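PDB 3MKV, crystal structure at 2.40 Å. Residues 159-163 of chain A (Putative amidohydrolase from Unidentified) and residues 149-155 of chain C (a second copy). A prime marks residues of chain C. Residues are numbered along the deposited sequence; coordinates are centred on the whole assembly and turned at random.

Chain A 159-163: GCCVR
Chain C, residues 149-155: SDYMPPD

The two stretches, from two copies of one protein, run antiparallel without forming a regular strand or helix. Their register rests on one beta bridge between Cys161 and Tyr151′, whose CA atoms lie 4.8 Å apart; next along, Cys160 CA is 5.2 Å from Met152′ CA. The contact is small, burying 272 Å² over both sides.

In chain A, Gly159 (phi/psi -56/-65) and Cys160 (-56/-39) have a compact backbone, which opens to extended values at Cys161 (-93/121), Val162 (-78/137) and Arg163 (-85/139). Gly159 has no side chain and makes no contact with chain C; a CB would have room there, so this contact does not require glycine. In chain C, Ser149′ is extended (-154/-159), Asp150′ turns the chain (-100/11), and Tyr151′ (-143/158) and Met152′ (-112/102) are extended again. Pro153′ (-63/155) and Pro154′ (-60/145) continue in the polyproline range, before Asp155′ returns to compact values (-36/-46).

The direct polar link is a weak hydrogen bond from Met152′ N to Cys160 O, long at 3.4 Å but fairly straight, with an N-H...O angle of 158°. The same carbonyl receives a CA-H...O contact, Tyr151′ CA to Cys160 O at 3.5 Å, so this one oxygen meets two neighbouring residues of the partner backbone.

The side chains around this bridge are mainly compact or apolar. Cys160 points its CB toward chain C and takes rotamer m (chi1 -48°), bringing SG to 4.4 Å from Pro154′ CD. Sulfur is polarizable and weakly polar, so it packs acceptably against the CD methylene of Pro154′, whose ring is C-gamma exo. Pro153′ is C-gamma endo and points away. Cys161 leaves sideways with chi1 at -109°, between wells, and is bonded covalently to a group elsewhere in the structure. Its SG lies 4.0 Å from Tyr151′ CB and 5.5 Å from the centroid of that tyrosine's ring, 45° off the ring normal, an oblique sulfur-aromatic approach. Tyr151′ starts toward chain A, but chi1 67° (p) and chi2 100° carry its ring end away, leaving the base of the side chain to meet the sulfur. Met152′, m throughout (-52°, -80°, -36°), starts sideways and likewise ends away, so its backbone NH makes its closest contact.

Val162 also points toward chain C, with chi1 at -21°, off the wells. Its CG1 is modelled only 2.8 Å from Asp150′ O, too close to count as packing; its CG2 is 4.5 Å from Asp150′ CB. Polar linkage here passes through water. Water 1 can donate to Val162 O at 2.7 Å and to Asp150′ OD2 at 2.8 Å; water 2 can donate to Val162 O at 3.1 Å and to Asp150′ O at 2.7 Å. Rotamer p (chi1 57°, chi2 -14°) places the carboxylate for the first of these; a carboxylate oxygen accepts well, and OD1 and OD2 are also hydrogen-bonded elsewhere in the structure, which helps pay for burying the acid.

Arg163, m at chi1 to chi3 (-53°, -83°, -44°) with chi4 154°, points away, its guanidinium hydrogen-bonded elsewhere. Ser149′ (chi1 -164°, t) and Asp155′ (chi1 173°, t; chi2 -161°) stay out of reach.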

# COMPACT_ATOMS: atom_id res chain seq x y z
N GLY A 159 6.70 7.61 7.00
CA GLY A 159 5.59 8.46 7.40
C GLY A 159 5.50 8.80 8.88
O GLY A 159 5.61 9.97 9.26
N CYS A 160 5.28 7.78 9.71
CA CYS A 160 5.06 7.98 11.15
C CYS A 160 6.19 8.74 11.83
O CYS A 160 5.94 9.56 12.72
CB CYS A 160 4.90 6.63 11.87
SG CYS A 160 3.76 5.46 11.10
N CYS A 161 7.42 8.46 11.41
CA CYS A 161 8.61 8.86 12.15
C CYS A 161 9.25 10.19 11.75
O CYS A 161 9.69 10.37 10.61
CB CYS A 161 9.67 7.75 12.11
SG CYS A 161 9.91 6.92 13.69
N VAL A 162 9.32 11.11 12.71
CA VAL A 162 10.02 12.36 12.52
C VAL A 162 11.55 12.19 12.64
O VAL A 162 12.05 11.47 13.52
CB VAL A 162 9.53 13.44 13.51
CG1 VAL A 162 8.15 13.07 14.03
CG2 VAL A 162 10.53 13.64 14.64
N ARG A 163 12.28 12.83 11.73
CA ARG A 163 13.73 12.90 11.82
C ARG A 163 14.06 14.05 12.74
O ARG A 163 13.43 15.10 12.66
CB ARG A 163 14.35 13.18 10.45
CG ARG A 163 13.94 12.24 9.32
CD ARG A 163 14.73 10.96 9.31
NE ARG A 163 16.15 11.18 9.51
CZ ARG A 163 16.97 10.28 10.03
NH1 ARG A 163 16.51 9.09 10.38
NH2 ARG A 163 18.25 10.57 10.20
N SER C 149 4.79 10.89 22.06
CA SER C 149 6.16 10.57 21.73
C SER C 149 6.56 11.40 20.52
O SER C 149 5.98 12.43 20.26
CB SER C 149 6.34 9.09 21.44
OG SER C 149 7.70 8.73 21.49
N ASP C 150 7.58 10.95 19.80
CA ASP C 150 8.03 11.65 18.61
C ASP C 150 7.54 11.04 17.29
O ASP C 150 8.01 11.39 16.24
CB ASP C 150 9.55 11.87 18.63
CG ASP C 150 10.33 10.60 18.76
OD1 ASP C 150 9.75 9.57 19.09
OD2 ASP C 150 11.53 10.65 18.53
N TYR C 151 6.60 10.12 17.37
CA TYR C 151 6.04 9.52 16.18
C TYR C 151 4.56 9.27 16.41
O TYR C 151 4.13 9.19 17.54
CB TYR C 151 6.75 8.22 15.84
CG TYR C 151 6.53 7.13 16.85
CD1 TYR C 151 5.62 6.12 16.63
CD2 TYR C 151 7.24 7.11 18.03
CE1 TYR C 151 5.42 5.14 17.55
CE2 TYR C 151 7.05 6.13 18.94
CZ TYR C 151 6.14 5.15 18.70
OH TYR C 151 5.95 4.17 19.63
N MET C 152 3.78 9.15 15.34
CA MET C 152 2.36 8.84 15.46
C MET C 152 2.11 7.44 14.91
O MET C 152 2.06 7.26 13.69
CB MET C 152 1.49 9.84 14.67
CG MET C 152 1.74 11.34 14.92
SD MET C 152 0.96 11.99 16.42
CE MET C 152 -0.57 11.06 16.41
N PRO C 153 1.96 6.44 15.79
CA PRO C 153 1.47 5.17 15.28
C PRO C 153 0.07 5.38 14.72
O PRO C 153 -0.62 6.32 15.13
CB PRO C 153 1.42 4.27 16.52
CG PRO C 153 1.43 5.21 17.69
CD PRO C 153 2.21 6.41 17.24
N PRO C 154 -0.35 4.54 13.77
CA PRO C 154 -1.72 4.65 13.27
C PRO C 154 -2.76 4.46 14.38
O PRO C 154 -2.55 3.68 15.31
CB PRO C 154 -1.81 3.52 12.24
CG PRO C 154 -0.38 3.28 11.83
CD PRO C 154 0.40 3.48 13.09
N ASP C 155 -3.88 5.19 14.26
CA ASP C 155 -4.95 5.16 15.25
C ASP C 155 -5.15 3.77 15.84
O ASP C 155 -5.28 3.61 17.06
CB ASP C 155 -6.27 5.65 14.63
CG ASP C 155 -7.46 5.48 15.57
OD1 ASP C 155 -8.62 5.48 15.09
OD2 ASP C 155 -7.24 5.34 16.79
O HOH W 1 12.65 11.60 16.13
O HOH W 2 10.18 9.92 15.48